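Local atomic coordinates of sister chromatid cohesion protein (Chaetomium thermophilum, PDB entry 5T8V), a protein that probably acts as a cohesin loader that binds chromatin, the crystallised part being its C-terminal HEAT-repeat domain. Residues A566-E571 with R576-T581; H502-T507 with S542-C547; K817-M822 with S855-E860; V792-L797 with A850-S855. All coordinates share one frame; numbering follows the deposited sequence.

Interaction 1. Residues A566-E571 with R576-T581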
loop_
_atom_site.group_PDB
_atom_site.type_symbol
_atom_site.label_atom_id
_atom_site.label_comp_id
_atom_site.label_asym_id
_atom_site.label_seq_id
_atom_site.Cartn_x
_atom_site.Cartn_y
_atom_site.Cartn_z
ATOM N N ALA A 566 33.701 32.012 -16.235
ATOM C CA ALA A 566 34.313 31.063 -17.156
ATOM C C ALA A 566 35.833 31.148 -17.090
ATOM O O ALA A 566 36.520 30.132 -16.914
ATOM C CB ALA A 566 33.814 31.321 -18.578
ATOM N N TYR A 567 36.379 32.359 -17.222
ATOM C CA TYR A 567 37.824 32.531 -17.111
ATOM C C TYR A 567 38.331 32.012 -15.770
ATOM O O TYR A 567 39.256 31.190 -15.713
ATOM C CB TYR A 567 38.191 34.005 -17.291
ATOM C CG TYR A 567 39.645 34.309 -17.001
ATOM C CD1 TYR A 567 40.619 34.137 -17.975
ATOM C CD2 TYR A 567 40.045 34.766 -15.750
ATOM C CE1 TYR A 567 41.951 34.413 -17.714
ATOM C CE2 TYR A 567 41.372 35.042 -15.478
ATOM C CZ TYR A 567 42.321 34.863 -16.463
ATOM O OH TYR A 567 43.645 35.139 -16.197
ATOM N N ARG A 568 37.728 32.483 -14.675
ATOM C CA ARG A 568 38.166 32.081 -13.342
ATOM C C ARG A 568 38.202 30.566 -13.207
ATOM O O ARG A 568 39.229 29.991 -12.832
ATOM C CB ARG A 568 37.244 32.691 -12.286
ATOM C CG ARG A 568 37.317 34.203 -12.213
ATOM C CD ARG A 568 36.196 34.779 -11.370
ATOM N NE ARG A 568 36.159 36.238 -11.446
ATOM C CZ ARG A 568 35.184 36.993 -10.951
ATOM N NH1 ARG A 568 34.147 36.436 -10.339
ATOM N NH2 ARG A 568 35.245 38.312 -11.073
ATOM N N LEU A 569 37.085 29.900 -13.507
ATOM C CA LEU A 569 37.027 28.451 -13.340
ATOM C C LEU A 569 38.009 27.735 -14.255
ATOM O O LEU A 569 38.535 26.678 -13.887
ATOM C CB LEU A 569 35.606 27.946 -13.586
ATOM C CG LEU A 569 34.736 27.824 -12.331
ATOM C CD1 LEU A 569 35.250 26.722 -11.414
ATOM C CD2 LEU A 569 34.653 29.152 -11.587
ATOM N N ARG A 570 38.270 28.280 -15.444
ATOM C CA ARG A 570 39.290 27.692 -16.304
ATOM C C ARG A 570 40.655 27.740 -15.623
ATOM O O ARG A 570 41.351 26.719 -15.517
ATOM C CB ARG A 570 39.318 28.424 -17.646
ATOM C CG ARG A 570 40.062 27.687 -18.753
ATOM C CD ARG A 570 41.294 28.456 -19.199
ATOM N NE ARG A 570 40.959 29.776 -19.725
ATOM C CZ ARG A 570 41.852 30.718 -20.016
ATOM N NH1 ARG A 570 43.147 30.496 -19.829
ATOM N NH2 ARG A 570 41.449 31.887 -20.491
ATOM N N GLU A 571 41.046 28.922 -15.135
ATOM C CA GLU A 571 42.306 29.040 -14.405
ATOM C C GLU A 571 42.340 28.114 -13.198
ATOM O O GLU A 571 43.401 27.585 -12.847
ATOM C CB GLU A 571 42.521 30.488 -13.959
ATOM C CG GLU A 571 42.632 31.497 -15.095
ATOM C CD GLU A 571 43.956 31.414 -15.835
ATOM O OE1 GLU A 571 44.545 30.315 -15.895
ATOM O OE2 GLU A 571 44.413 32.456 -16.352
ATOM N N ARG A 576 44.966 24.229 -9.313
ATOM C CA ARG A 576 44.034 24.188 -8.190
ATOM C C ARG A 576 44.345 25.260 -7.151
ATOM O O ARG A 576 43.427 25.775 -6.505
ATOM C CB ARG A 576 44.047 22.802 -7.547
ATOM C CG ARG A 576 45.388 22.388 -6.963
ATOM C CD ARG A 576 45.348 20.954 -6.454
ATOM N NE ARG A 576 46.547 20.604 -5.695
ATOM C CZ ARG A 576 47.685 20.176 -6.233
ATOM N NH1 ARG A 576 48.717 19.885 -5.452
ATOM N NH2 ARG A 576 47.802 20.042 -7.549
ATOM N N LYS A 577 45.620 25.612 -6.980
ATOM C CA LYS A 577 46.003 26.649 -6.027
ATOM C C LYS A 577 45.634 28.052 -6.491
ATOM O O LYS A 577 45.908 29.014 -5.765
ATOM C CB LYS A 577 47.509 26.584 -5.762
ATOM C CG LYS A 577 47.975 25.312 -5.075
ATOM C CD LYS A 577 49.484 25.306 -4.906
ATOM C CE LYS A 577 49.966 24.062 -4.177
ATOM N NZ LYS A 577 51.450 24.048 -4.020
ATOM N N TRP A 578 45.023 28.193 -7.669
ATOM C CA TRP A 578 44.725 29.518 -8.206
ATOM C C TRP A 578 43.685 30.241 -7.358
ATOM O O TRP A 578 43.760 31.462 -7.183
ATOM C CB TRP A 578 44.246 29.385 -9.652
ATOM C CG TRP A 578 44.169 30.677 -10.407
ATOM C CD1 TRP A 578 45.170 31.266 -11.126
ATOM C CD2 TRP A 578 43.026 31.531 -10.537
ATOM N NE1 TRP A 578 44.722 32.436 -11.688
ATOM C CE2 TRP A 578 43.408 32.621 -11.344
ATOM C CE3 TRP A 578 41.717 31.481 -10.048
ATOM C CZ2 TRP A 578 42.530 33.654 -11.670
ATOM C CZ3 TRP A 578 40.846 32.506 -10.374
ATOM C CH2 TRP A 578 41.256 33.577 -11.176
ATOM N N LEU A 579 42.712 29.505 -6.819
ATOM C CA LEU A 579 41.632 30.134 -6.065
ATOM C C LEU A 579 42.164 30.828 -4.816
ATOM O O LEU A 579 41.954 32.030 -4.618
ATOM C CB LEU A 579 40.577 29.090 -5.690
ATOM C CG LEU A 579 39.454 29.575 -4.769
ATOM C CD1 LEU A 579 38.679 30.713 -5.412
ATOM C CD2 LEU A 579 38.524 28.428 -4.406
ATOM N N SER A 580 42.857 30.079 -3.957
ATOM C CA SER A 580 43.338 30.635 -2.698
ATOM C C SER A 580 44.456 31.649 -2.895
ATOM O O SER A 580 44.642 32.519 -2.038
ATOM C CB SER A 580 43.817 29.508 -1.782
ATOM O OG SER A 580 44.757 28.680 -2.444
ATOM N N THR A 581 45.199 31.561 -4.000
ATOM C CA THR A 581 46.315 32.474 -4.229
ATOM C C THR A 581 45.835 33.842 -4.703
ATOM O O THR A 581 46.332 34.871 -4.234
ATOM C CB THR A 581 47.286 31.870 -5.249
ATOM O OG1 THR A 581 47.885 30.688 -4.702
ATOM C CG2 THR A 581 48.390 32.864 -5.624
#
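Glu-571 and Trp-578 meet where helix 556-574 gives way, after a short turn, to helix 578-582 in the alpha-helical HEAT-repeat solenoid of this C-terminal fragment. The evidence for a CH-pi contact is direct: CB of Glu-571 lies 3.5 Å from the centroid of the five-membered ring of Trp-578, 13° off its normal, and thus over the face. The indole gets there because CG stands anti to the backbone N of Trp-578 (chi1 -168°), which swings the ring system back over the preceding helix. Its six-membered part runs on along that helix. CZ3 of Trp-578 comes within 3.9 Å of Arg-568 O and 4.1 Å of Arg-568 CB, while CZ2 of Trp-578 reaches CE2 of Tyr-567 at 4.2 Å.

One shell further out, CG of Glu-571, anti to the carbonyl carbon, lies over one face of the Tyr-567 ring toward its rim, so the glutamate side chain lies between two aromatic groups. Arg-568 gives the indole its CB and CG; its extended chain carries the guanidinium onward to a salt bridge with Glu-350 and a cation-pi contact with Trp-506. Leu-579, next to the tryptophan, packs on helix 509-520. Near the start of segment 576-581, Lys-577 O accepts from Thr-581 N at 3.2 Å and from Thr-581 OG1 at 2.8 Å, the two donors approaching from opposite faces of the carbonyl plane.

Interaction 2. Residues H502-T507 with S542-C547; sequences HMVAWT and SKICTC
Lys-543 O accepts the helical bond of Cys-547 N at 2.9 Å, and this turn of helix 527-550 is the surface against which Val-504 packs. The contact itself is apolar and rests on that one valine. Val-504 CG1 lies 3.6 Å from CB of Lys-543, and Val-504 CB lies 3.7 Å from CG1 of Ile-544, so the branched side chain straddles two consecutive residues of the helix. Its CG2 is the more distant branch, 4.1 Å from Ile-544 CG1. The two backbones come nearest at the same place, with the CA atoms of Val-504 and Ile-544 5.9 Å apart.

Lys-543 offers the root of its side chain: it starts out toward Val-504, but the chain bends at the CB-CG bond (chi2 -68°) and carries the ammonium group away from the contact. Ile-544 uses its longer branch, with CG1 anti to the carbonyl carbon and CG2 anti to the backbone N.

Val-504 is the first residue to leave helical geometry after helix 500-503, whose exit is thus packed against helix 527-550 within the alpha-helical HEAT-repeat solenoid. Its backbone oxygen takes a hydrogen bond from NE1 of Trp-540, also of helix 527-550; polar and apolar contacts therefore tie the same loop residue to one helix. That helix is covered in turn by its neighbours: Ile-544 also touches Ile-361 of helix 357-391 and Leu-565 of helix 556-574.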
loop_
_atom_site.group_PDB
_atom_site.type_symbol
_atom_site.label_atom_id
_atom_site.label_comp_id
_atom_site.label_asym_id
_atom_site.label_seq_id
_atom_site.Cartn_x
_atom_site.Cartn_y
_atom_site.Cartn_z
ATOM N N HIS A 502 22.298 32.023 -9.894
ATOM C CA HIS A 502 22.679 32.214 -8.500
ATOM C C HIS A 502 23.437 31.019 -7.940
ATOM O O HIS A 502 24.202 31.180 -6.984
ATOM C CB HIS A 502 21.440 32.484 -7.643
ATOM C CG HIS A 502 20.798 33.812 -7.908
ATOM N ND1 HIS A 502 20.087 34.080 -9.060
ATOM C CD2 HIS A 502 20.758 34.945 -7.169
ATOM C CE1 HIS A 502 19.638 35.321 -9.018
ATOM N NE2 HIS A 502 20.031 35.869 -7.881
ATOM N N MET A 503 23.243 29.830 -8.517
ATOM C CA MET A 503 23.944 28.641 -8.045
ATOM C C MET A 503 25.427 28.706 -8.380
ATOM O O MET A 503 26.274 28.385 -7.538
ATOM C CB MET A 503 23.324 27.390 -8.665
ATOM C CG MET A 503 21.875 27.151 -8.278
ATOM S SD MET A 503 21.691 26.547 -6.592
ATOM C CE MET A 503 22.452 24.939 -6.718
ATOM N N VAL A 504 25.758 29.115 -9.604
ATOM C CA VAL A 504 27.142 29.151 -10.062
ATOM C C VAL A 504 27.759 30.503 -9.730
ATOM O O VAL A 504 28.838 30.843 -10.228
ATOM C CB VAL A 504 27.231 28.859 -11.572
ATOM C CG1 VAL A 504 26.627 27.497 -11.884
ATOM C CG2 VAL A 504 26.538 29.955 -12.379
ATOM N N ALA A 505 27.084 31.280 -8.884
ATOM C CA ALA A 505 27.571 32.604 -8.533
ATOM C C ALA A 505 28.949 32.519 -7.887
ATOM O O ALA A 505 29.297 31.534 -7.230
ATOM C CB ALA A 505 26.592 33.294 -7.586
ATOM N N TRP A 506 29.737 33.580 -8.079
ATOM C CA TRP A 506 31.104 33.605 -7.569
ATOM C C TRP A 506 31.143 33.493 -6.051
ATOM O O TRP A 506 32.078 32.903 -5.498
ATOM C CB TRP A 506 31.799 34.887 -8.026
ATOM C CG TRP A 506 33.225 34.986 -7.608
ATOM C CD1 TRP A 506 33.794 35.975 -6.863
ATOM C CD2 TRP A 506 34.270 34.055 -7.906
ATOM N NE1 TRP A 506 35.132 35.720 -6.683
ATOM C CE2 TRP A 506 35.448 34.545 -7.314
ATOM C CE3 TRP A 506 34.322 32.854 -8.620
ATOM C CZ2 TRP A 506 36.666 33.877 -7.412
ATOM C CZ3 TRP A 506 35.527 32.195 -8.717
ATOM C CH2 TRP A 506 36.685 32.705 -8.117
ATOM N N THR A 507 30.150 34.053 -5.361
ATOM C CA THR A 507 30.076 33.992 -3.907
ATOM C C THR A 507 28.963 33.066 -3.431
ATOM O O THR A 507 28.471 33.220 -2.309
ATOM C CB THR A 507 29.871 35.390 -3.325
ATOM O OG1 THR A 507 28.604 35.907 -3.749
ATOM C CG2 THR A 507 30.975 36.329 -3.785
ATOM N N SER A 542 31.282 23.133 -15.342
ATOM C CA SER A 542 30.271 22.566 -16.224
ATOM C C SER A 542 28.917 23.222 -16.006
ATOM O O SER A 542 28.189 23.488 -16.969
ATOM C CB SER A 542 30.169 21.063 -16.009
ATOM O OG SER A 542 29.163 20.506 -16.836
ATOM N N LYS A 543 28.556 23.489 -14.750
ATOM C CA LYS A 543 27.277 24.139 -14.493
ATOM C C LYS A 543 27.264 25.568 -15.013
ATOM O O LYS A 543 26.225 26.043 -15.480
ATOM C CB LYS A 543 26.957 24.104 -13.001
ATOM C CG LYS A 543 26.555 22.724 -12.494
ATOM C CD LYS A 543 25.213 22.279 -13.062
ATOM C CE LYS A 543 24.857 20.868 -12.627
ATOM N NZ LYS A 543 23.575 20.410 -13.241
ATOM N N ILE A 544 28.399 26.265 -14.948
ATOM C CA ILE A 544 28.498 27.569 -15.598
ATOM C C ILE A 544 28.170 27.437 -17.080
ATOM O O ILE A 544 27.332 28.171 -17.621
ATOM C CB ILE A 544 29.899 28.169 -15.378
ATOM C CG1 ILE A 544 30.087 28.536 -13.906
ATOM C CG2 ILE A 544 30.113 29.405 -16.254
ATOM C CD1 ILE A 544 31.529 28.697 -13.509
ATOM N N CYS A 545 28.819 26.487 -17.758
ATOM C CA CYS A 545 28.582 26.312 -19.188
ATOM C C CYS A 545 27.115 26.002 -19.475
ATOM O O CYS A 545 26.515 26.581 -20.387
ATOM C CB CYS A 545 29.484 25.210 -19.736
ATOM S SG CYS A 545 31.237 25.610 -19.656
ATOM N N THR A 546 26.518 25.086 -18.710
ATOM C CA THR A 546 25.117 24.742 -18.936
ATOM C C THR A 546 24.216 25.951 -18.720
ATOM O O THR A 546 23.285 26.191 -19.498
ATOM C CB THR A 546 24.701 23.594 -18.015
ATOM O OG1 THR A 546 25.397 22.403 -18.396
ATOM C CG2 THR A 546 23.194 23.339 -18.094
ATOM N N CYS A 547 24.475 26.718 -17.660
ATOM C CA CYS A 547 23.693 27.920 -17.398
ATOM C C CYS A 547 23.755 28.874 -18.582
ATOM O O CYS A 547 22.720 29.336 -19.079
ATOM C CB CYS A 547 24.202 28.596 -16.124
ATOM S SG CYS A 547 23.565 30.266 -15.824
#

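Interaction 3. Residues K817-M822 with S855-E860; sequences KLVGSM and SLFTFE
A buried, wholly apolar contact joins Val-819, on helix 808-824, to Leu-856 and Phe-857 in the loop that leaves helix 839-852 and leads into the short helix 859-862. The backbones come closest at Val-819 and Leu-856, whose CA atoms are 7.1 Å apart, so the side chains span the gap.

The two methyl groups of Val-819 divide the work. CG1 of Val-819, held anti to the backbone N (chi1 173°), sits over a face of the Phe-857 ring, 3.8 Å from the centroid and 19° off the normal, which meets the geometry of a CH-pi contact. It is displaced toward one rim: CE2 of Phe-857 is the nearest ring atom to CG1, at 3.6 Å, with CD2 and CZ slightly farther. The other methyl, CG2 of Val-819, reaches CB of Leu-856 at 4.3 Å, a looser approach. The Phe-857 side chain does not set out straight at the helix, yet its ring reaches Val-819.

Neighbours complete the apolar cluster. Val-819 also touches Leu-846 and Phe-849 of helix 839-852, and Leu-856 packs on Met-812 and Cys-815 of helix 808-824 itself. At this site the loop after helix 839-852 thus lies against the preceding helix, 808-824. The packing of these two successive helices side by side is characteristic of the alpha-solenoid architecture built from HEAT repeats.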
loop_
_atom_site.group_PDB
_atom_site.type_symbol
_atom_site.label_atom_id
_atom_site.label_comp_id
_atom_site.label_asym_id
_atom_site.label_seq_id
_atom_site.Cartn_x
_atom_site.Cartn_y
_atom_site.Cartn_z
ATOM N N LYS A 817 -29.091 7.326 32.842
ATOM C CA LYS A 817 -28.769 8.746 32.886
ATOM C C LYS A 817 -28.668 9.366 31.498
ATOM O O LYS A 817 -28.826 10.585 31.369
ATOM C CB LYS A 817 -27.467 8.969 33.659
ATOM C CG LYS A 817 -27.601 8.673 35.150
ATOM C CD LYS A 817 -26.552 9.399 35.984
ATOM C CE LYS A 817 -25.223 8.659 36.004
ATOM N NZ LYS A 817 -25.310 7.367 36.744
ATOM N N LEU A 818 -28.411 8.565 30.462
ATOM C CA LEU A 818 -28.531 9.067 29.098
ATOM C C LEU A 818 -29.978 9.428 28.788
ATOM O O LEU A 818 -30.275 10.557 28.379
ATOM C CB LEU A 818 -28.012 8.028 28.102
ATOM C CG LEU A 818 -26.500 7.993 27.868
ATOM C CD1 LEU A 818 -26.119 6.749 27.083
ATOM C CD2 LEU A 818 -26.034 9.243 27.135
ATOM N N VAL A 819 -30.895 8.478 28.985
ATOM C CA VAL A 819 -32.321 8.756 28.816
ATOM C C VAL A 819 -32.724 9.956 29.662
ATOM O O VAL A 819 -33.343 10.911 29.173
ATOM C CB VAL A 819 -33.150 7.508 29.174
ATOM C CG1 VAL A 819 -34.646 7.816 29.163
ATOM C CG2 VAL A 819 -32.833 6.367 28.213
ATOM N N GLY A 820 -32.374 9.922 30.948
ATOM C CA GLY A 820 -32.687 11.034 31.827
ATOM C C GLY A 820 -32.163 12.358 31.313
ATOM O O GLY A 820 -32.786 13.401 31.524
ATOM N N SER A 821 -31.013 12.340 30.636
ATOM C CA SER A 821 -30.518 13.554 29.999
ATOM C C SER A 821 -31.425 13.966 28.846
ATOM O O SER A 821 -31.876 15.114 28.779
ATOM C CB SER A 821 -29.086 13.345 29.512
ATOM O OG SER A 821 -28.569 14.529 28.931
ATOM N N MET A 822 -31.717 13.031 27.938
ATOM C CA MET A 822 -32.586 13.337 26.805
ATOM C C MET A 822 -33.872 14.008 27.271
ATOM O O MET A 822 -34.324 14.987 26.666
ATOM C CB MET A 822 -32.909 12.064 26.023
ATOM C CG MET A 822 -31.713 11.178 25.738
ATOM S SD MET A 822 -31.926 10.145 24.281
ATOM C CE MET A 822 -30.494 9.077 24.412
ATOM N N SER A 855 -37.218 -0.331 31.354
ATOM C CA SER A 855 -36.837 -0.136 32.749
ATOM C C SER A 855 -36.111 1.184 32.976
ATOM O O SER A 855 -36.100 1.687 34.105
ATOM C CB SER A 855 -35.949 -1.294 33.211
ATOM O OG SER A 855 -35.372 -1.018 34.474
ATOM N N LEU A 856 -35.509 1.756 31.933
ATOM C CA LEU A 856 -34.715 2.969 32.086
ATOM C C LEU A 856 -35.572 4.212 32.282
ATOM O O LEU A 856 -35.049 5.246 32.709
ATOM C CB LEU A 856 -33.816 3.151 30.862
ATOM C CG LEU A 856 -32.865 1.987 30.576
ATOM C CD1 LEU A 856 -32.439 1.984 29.119
ATOM C CD2 LEU A 856 -31.652 2.060 31.484
ATOM N N PHE A 857 -36.866 4.137 31.986
ATOM C CA PHE A 857 -37.742 5.296 32.032
ATOM C C PHE A 857 -38.480 5.361 33.363
ATOM O O PHE A 857 -38.697 4.345 34.027
ATOM C CB PHE A 857 -38.748 5.258 30.878
ATOM C CG PHE A 857 -38.118 5.405 29.520
ATOM C CD1 PHE A 857 -37.403 4.361 28.955
ATOM C CD2 PHE A 857 -38.242 6.585 28.806
ATOM C CE1 PHE A 857 -36.821 4.494 27.709
ATOM C CE2 PHE A 857 -37.663 6.722 27.559
ATOM C CZ PHE A 857 -36.953 5.676 27.010
ATOM N N THR A 858 -38.866 6.577 33.747
ATOM C CA THR A 858 -39.606 6.821 34.975
ATOM C C THR A 858 -40.897 7.567 34.659
ATOM O O THR A 858 -41.039 8.191 33.603
ATOM C CB THR A 858 -38.774 7.628 35.983
ATOM O OG1 THR A 858 -38.555 8.953 35.484
ATOM C CG2 THR A 858 -37.430 6.958 36.229
ATOM N N PHE A 859 -41.846 7.494 35.596
ATOM C CA PHE A 859 -43.142 8.133 35.390
ATOM C C PHE A 859 -43.002 9.644 35.256
ATOM O O PHE A 859 -43.661 10.264 34.413
ATOM C CB PHE A 859 -44.084 7.787 36.545
ATOM C CG PHE A 859 -45.354 8.590 36.555
ATOM C CD1 PHE A 859 -46.462 8.171 35.837
ATOM C CD2 PHE A 859 -45.442 9.764 37.287
ATOM C CE1 PHE A 859 -47.633 8.909 35.847
ATOM C CE2 PHE A 859 -46.609 10.506 37.299
ATOM C CZ PHE A 859 -47.706 10.076 36.579
ATOM N N GLU A 860 -42.149 10.256 36.083
ATOM C CA GLU A 860 -42.037 11.711 36.086
ATOM C C GLU A 860 -41.684 12.246 34.705
ATOM O O GLU A 860 -42.150 13.322 34.312
ATOM C CB GLU A 860 -40.994 12.154 37.112
ATOM C CG GLU A 860 -41.394 11.897 38.557
ATOM C CD GLU A 860 -42.576 12.741 38.999
ATOM O OE1 GLU A 860 -43.030 13.595 38.209
ATOM O OE2 GLU A 860 -43.051 12.552 40.138
#

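Interaction 4. Residues V792-L797 with A850-S855; sequences VLDKVL and AKAEAS
Asp-794, within helix 791-801, and Ala-852, at the end of helix 839-852, bring the two backbones together: their CA atoms are 5.3 Å apart, a close approach consistent with the small alanine side chain. Glu-853 then leaves helical geometry (phi -156°), so the chain turns off just past the contact. The methyl group of Ala-852 lies against two side chains from successive turns of helix 791-801, with its CB 3.6 Å from CB of Leu-797 and also close to the carboxylate of Asp-794. OD1 of Asp-794 sits near the alanine, but its 3.5 Å distance to Ala-852 N comes with a poor angle and does not count as a hydrogen bond.

These helices belong to the HEAT-repeat solenoid, and helix 808-824 lies between them in sequence; Leu-797 touches Cys-815 of that helix and Phe-849 of helix 839-852. Charged groups gather round Asp-794. Its OD2 pairs with NZ of Lys-795 in a salt bridge of 3.4 Å, and that ammonium also bonds OE1 of Gln-798. The side chains of Lys-851 and Asp-794 cross at about a right angle. Bent at chi2 (60°), the lysine chain lays CG and CE against OD2 of Asp-794, whereas NZ of Lys-851 remains 4.5 Å from OD2, beyond salt-bridge range. The carboxylate could still moderate the repulsion between NZ of Lys-795 and NZ of Lys-851, which stand 5.1 Å apart.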
loop_
_atom_site.group_PDB
_atom_site.type_symbol
_atom_site.label_atom_id
_atom_site.label_comp_id
_atom_site.label_asym_id
_atom_site.label_seq_id
_atom_site.Cartn_x
_atom_site.Cartn_y
_atom_site.Cartn_z
ATOM N N VAL A 792 -31.195 -1.370 14.311
ATOM C CA VAL A 792 -29.855 -1.856 14.621
ATOM C C VAL A 792 -29.442 -1.403 16.014
ATOM O O VAL A 792 -29.055 -2.216 16.860
ATOM C CB VAL A 792 -28.847 -1.385 13.558
ATOM C CG1 VAL A 792 -27.550 -2.137 13.714
ATOM C CG2 VAL A 792 -29.398 -1.581 12.143
ATOM N N LEU A 793 -29.519 -0.095 16.275
ATOM C CA LEU A 793 -29.190 0.415 17.603
ATOM C C LEU A 793 -30.047 -0.251 18.672
ATOM O O LEU A 793 -29.570 -0.528 19.780
ATOM C CB LEU A 793 -29.365 1.933 17.645
ATOM C CG LEU A 793 -29.237 2.600 19.019
ATOM C CD1 LEU A 793 -27.969 2.165 19.736
ATOM C CD2 LEU A 793 -29.255 4.113 18.878
ATOM N N ASP A 794 -31.316 -0.518 18.360
ATOM C CA ASP A 794 -32.163 -1.252 19.293
ATOM C C ASP A 794 -31.527 -2.585 19.665
ATOM O O ASP A 794 -31.386 -2.912 20.850
ATOM C CB ASP A 794 -33.551 -1.465 18.685
ATOM C CG ASP A 794 -34.429 -2.359 19.536
ATOM O OD1 ASP A 794 -34.257 -2.363 20.772
ATOM O OD2 ASP A 794 -35.293 -3.061 18.967
ATOM N N LYS A 795 -31.119 -3.365 18.662
ATOM C CA LYS A 795 -30.512 -4.659 18.953
ATOM C C LYS A 795 -29.142 -4.529 19.610
ATOM O O LYS A 795 -28.709 -5.464 20.292
ATOM C CB LYS A 795 -30.413 -5.491 17.674
ATOM C CG LYS A 795 -31.749 -6.070 17.227
ATOM C CD LYS A 795 -32.214 -7.202 18.145
ATOM C CE LYS A 795 -33.722 -7.402 18.078
ATOM N NZ LYS A 795 -34.470 -6.312 18.774
ATOM N N VAL A 796 -28.452 -3.403 19.430
ATOM C CA VAL A 796 -27.215 -3.169 20.172
ATOM C C VAL A 796 -27.523 -2.974 21.651
ATOM O O VAL A 796 -26.874 -3.566 22.522
ATOM C CB VAL A 796 -26.455 -1.961 19.593
ATOM C CG1 VAL A 796 -25.191 -1.679 20.403
ATOM C CG2 VAL A 796 -26.097 -2.201 18.137
ATOM N N LEU A 797 -28.518 -2.137 21.955
ATOM C CA LEU A 797 -28.894 -1.907 23.345
ATOM C C LEU A 797 -29.401 -3.185 24.001
ATOM O O LEU A 797 -29.140 -3.428 25.185
ATOM C CB LEU A 797 -29.954 -0.808 23.429
ATOM C CG LEU A 797 -29.441 0.632 23.400
ATOM C CD1 LEU A 797 -30.595 1.601 23.201
ATOM C CD2 LEU A 797 -28.686 0.962 24.680
ATOM N N ALA A 850 -36.768 3.171 24.514
ATOM C CA ALA A 850 -37.921 2.554 25.157
ATOM C C ALA A 850 -38.218 1.188 24.554
ATOM O O ALA A 850 -38.633 0.264 25.264
ATOM C CB ALA A 850 -39.137 3.470 25.040
ATOM N N LYS A 851 -38.012 1.036 23.243
ATOM C CA LYS A 851 -38.176 -0.277 22.628
ATOM C C LYS A 851 -37.163 -1.272 23.181
ATOM O O LYS A 851 -37.493 -2.440 23.414
ATOM C CB LYS A 851 -38.046 -0.161 21.108
ATOM C CG LYS A 851 -37.698 -1.462 20.382
ATOM C CD LYS A 851 -38.734 -2.557 20.607
ATOM C CE LYS A 851 -38.269 -3.874 20.000
ATOM N NZ LYS A 851 -39.154 -5.015 20.365
ATOM N N ALA A 852 -35.926 -0.826 23.407
ATOM C CA ALA A 852 -34.877 -1.746 23.838
ATOM C C ALA A 852 -35.072 -2.172 25.288
ATOM O O ALA A 852 -35.038 -3.368 25.603
ATOM C CB ALA A 852 -33.506 -1.098 23.650
ATOM N N GLU A 853 -35.270 -1.210 26.188
ATOM C CA GLU A 853 -35.395 -1.520 27.611
ATOM C C GLU A 853 -36.181 -0.400 28.275
ATOM O O GLU A 853 -35.650 0.698 28.470
ATOM C CB GLU A 853 -34.019 -1.682 28.248
ATOM C CG GLU A 853 -34.052 -2.001 29.732
ATOM C CD GLU A 853 -34.743 -3.318 30.032
ATOM O OE1 GLU A 853 -34.690 -4.224 29.175
ATOM O OE2 GLU A 853 -35.340 -3.444 31.123
ATOM N N ALA A 854 -37.436 -0.683 28.629
ATOM C CA ALA A 854 -38.297 0.317 29.247
ATOM C C ALA A 854 -37.956 0.575 30.708
ATOM O O ALA A 854 -38.370 1.605 31.253
ATOM C CB ALA A 854 -39.758 -0.116 29.140
ATOM N N SER A 855 -37.218 -0.331 31.354
ATOM C CA SER A 855 -36.837 -0.136 32.749
ATOM C C SER A 855 -36.111 1.184 32.976
ATOM O O SER A 855 -36.100 1.687 34.105
ATOM C CB SER A 855 -35.949 -1.294 33.211
ATOM O OG SER A 855 -35.372 -1.018 34.474
#

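The four contacts form two pairs along the solenoid. Interactions 1 and 2, with centres about 14 Å apart, touch directly: CG of Leu-569 lies 3.5 Å from CD1 of Ile-544, and CD1 of Leu-579 lies 3.9 Å from CH2 of Trp-506. Interactions 3 and 4 have centres about 13 Å apart, share Ser-855 and alternate along the chain; CE1 of Phe-857 meets CA of Ala-850 at 3.4 Å. Between the pairs there is no touch. Interactions 1 and 3 are about 74 Å apart at their nearest atoms, on opposite sides of the chain's centre, and interactions 2 and 4 about 60 Å. Each pair belongs to the helix packing of a separate part of the elongated fragment.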